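Local structure of putative uncharacterized protein gbs1890 (Streptococcus agalactiae NEM316, 4TKZ) at residues V7-F12 and L61-G66. The protein is probably a cytoplasmic EIIA component of the mannose-type phosphotransferase system, relaying phosphate during sugar uptake. Sequence-based numbering, arbitrary orientation.
Sequences VAHGNF and LTDLLG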
loop_
_atom_site.group_PDB
_atom_site.type_symbol
_atom_site.label_atom_id
_atom_site.label_comp_id
_atom_site.label_asym_id
_atom_site.label_seq_id
_atom_site.Cartn_x
_atom_site.Cartn_y
_atom_site.Cartn_z
ATOM N N VAL A 7 3.220 1.290 10.376
ATOM C CA VAL A 7 2.819 0.095 11.107
ATOM C C VAL A 7 1.849 -0.712 10.266
ATOM O O VAL A 7 0.798 -0.204 9.869
ATOM C CB VAL A 7 2.131 0.448 12.446
ATOM C CG1 VAL A 7 2.107 -0.773 13.347
ATOM C CG2 VAL A 7 2.844 1.605 13.108
ATOM N N ALA A 8 2.189 -1.966 9.980
ATOM C CA ALA A 8 1.326 -2.788 9.138
ATOM C C ALA A 8 1.548 -4.281 9.351
ATOM O O ALA A 8 2.567 -4.695 9.897
ATOM C CB ALA A 8 1.523 -2.415 7.655
ATOM N N HIS A 9 0.568 -5.070 8.918
ATOM C CA HIS A 9 0.593 -6.523 9.027
ATOM C C HIS A 9 1.727 -7.164 8.230
ATOM O O HIS A 9 2.011 -6.764 7.095
ATOM C CB HIS A 9 -0.739 -7.095 8.524
ATOM C CG HIS A 9 -1.911 -6.792 9.409
ATOM N ND1 HIS A 9 -2.629 -5.616 9.319
ATOM C CD2 HIS A 9 -2.506 -7.521 10.382
ATOM C CE1 HIS A 9 -3.602 -5.629 10.214
ATOM N NE2 HIS A 9 -3.553 -6.776 10.867
ATOM N N GLY A 10 2.344 -8.187 8.809
ATOM C CA GLY A 10 3.442 -8.885 8.167
ATOM C C GLY A 10 4.645 -7.987 7.982
ATOM O O GLY A 10 4.900 -7.108 8.811
ATOM N N ASN A 11 5.387 -8.213 6.901
ATOM C CA ASN A 11 6.525 -7.370 6.570
ATOM C C ASN A 11 6.197 -6.337 5.484
ATOM O O ASN A 11 7.077 -5.892 4.765
ATOM C CB ASN A 11 7.740 -8.231 6.196
ATOM C CG ASN A 11 8.267 -9.030 7.389
ATOM O OD1 ASN A 11 7.986 -10.220 7.531
ATOM N ND2 ASN A 11 9.013 -8.367 8.260
ATOM N N PHE A 12 4.917 -5.976 5.386
ATOM C CA PHE A 12 4.444 -4.825 4.595
ATOM C C PHE A 12 5.301 -3.580 4.874
ATOM O O PHE A 12 5.728 -2.930 3.929
ATOM C CB PHE A 12 2.951 -4.590 4.924
ATOM C CG PHE A 12 2.238 -3.492 4.120
ATOM C CD1 PHE A 12 2.750 -2.203 3.992
ATOM C CD2 PHE A 12 0.976 -3.747 3.603
ATOM C CE1 PHE A 12 2.052 -1.220 3.303
ATOM C CE2 PHE A 12 0.268 -2.773 2.904
ATOM C CZ PHE A 12 0.807 -1.507 2.757
ATOM N N LEU A 61 1.551 5.933 9.553
ATOM C CA LEU A 61 0.859 5.407 8.390
ATOM C C LEU A 61 0.568 3.927 8.599
ATOM O O LEU A 61 1.481 3.124 8.753
ATOM C CB LEU A 61 1.719 5.620 7.139
ATOM C CG LEU A 61 2.193 7.072 7.023
ATOM C CD1 LEU A 61 3.071 7.234 5.775
ATOM C CD2 LEU A 61 0.981 8.007 6.964
ATOM N N THR A 62 -0.706 3.558 8.603
ATOM C CA THR A 62 -1.056 2.169 8.877
ATOM C C THR A 62 -1.828 1.564 7.751
ATOM O O THR A 62 -2.453 2.282 6.974
ATOM C CB THR A 62 -1.916 2.030 10.143
ATOM O OG1 THR A 62 -3.225 2.571 9.898
ATOM C CG2 THR A 62 -1.256 2.755 11.307
ATOM N N ASP A 63 -1.828 0.238 7.682
ATOM C CA ASP A 63 -2.356 -0.417 6.495
ATOM C C ASP A 63 -3.866 -0.367 6.361
ATOM O O ASP A 63 -4.388 -0.002 5.308
ATOM C CB ASP A 63 -1.833 -1.855 6.348
ATOM C CG ASP A 63 -2.030 -2.705 7.588
ATOM O OD1 ASP A 63 -2.454 -2.193 8.646
ATOM O OD2 ASP A 63 -1.745 -3.919 7.496
ATOM N N LEU A 64 -4.561 -0.699 7.439
ATOM C CA LEU A 64 -5.941 -1.125 7.315
ATOM C C LEU A 64 -6.785 -0.600 8.468
ATOM O O LEU A 64 -6.466 -0.831 9.631
ATOM C CB LEU A 64 -5.961 -2.653 7.287
ATOM C CG LEU A 64 -7.164 -3.400 6.733
ATOM C CD1 LEU A 64 -7.456 -2.978 5.292
ATOM C CD2 LEU A 64 -6.888 -4.892 6.816
ATOM N N LEU A 65 -7.858 0.110 8.128
ATOM C CA LEU A 65 -8.798 0.629 9.115
ATOM C C LEU A 65 -9.359 -0.479 9.987
ATOM O O LEU A 65 -9.901 -1.466 9.486
ATOM C CB LEU A 65 -9.949 1.356 8.423
ATOM C CG LEU A 65 -11.030 1.908 9.349
ATOM C CD1 LEU A 65 -10.462 3.029 10.194
ATOM C CD2 LEU A 65 -12.227 2.382 8.544
ATOM N N GLY A 66 -9.234 -0.311 11.297
ATOM C CA GLY A 66 -9.819 -1.263 12.223
ATOM C C GLY A 66 -8.909 -2.428 12.535
ATOM O O GLY A 66 -9.256 -3.285 13.345
#
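The carboxyl ends of two neighbouring parallel strands, 3-9 and 57-62, meet here in the EIIA fold of the mannose family, with H9 and D63 joined in a His-carboxylate hydrogen bond just where the strands run out. V7 pairs with T62 in the sheet: V7 N donates to L61 O at 3.0 Å, while V7 O takes a CA-H contact from T62 and a weak, bent bond from D63 N at 3.4 Å. T62 keeps its hydroxyl for L88 O on the next strand. Past this pair, D63 swings its carboxylate across the gap: CG sits between its own backbone N and carbonyl carbon (chi1 52°). OD2 then takes two donors from H9. H9 N lies 2.9 Å from D63 OD2, nearly straight but from above the carboxylate plane; H9 ND1 lies 2.6 Å from the same oxygen, on the syn lone pair, with the oxygen exactly in the plane of the imidazole. Ring and carboxylate planes are 32° apart; the ND1 bond should restrain the rotation of the ring, while the backbone N-H holds OD2 in place. With ND1 taken by D63, NE2 is directed away from the carboxylate, as in related EIIA proteins where the histidine carries phosphate. F35 meets the ring, P69 touches the side chain, and L22 of the second subunit packs on H9, so the site lies at the dimer interface. From H9 to F12 a type II' turn leads into helix 12-24, bringing F12 back against D63. There D63 CB rests over one face of the phenyl ring, near its rim, 4.1 Å from F12 CE2, while A8 CB touches D63 CG at 3.6 Å.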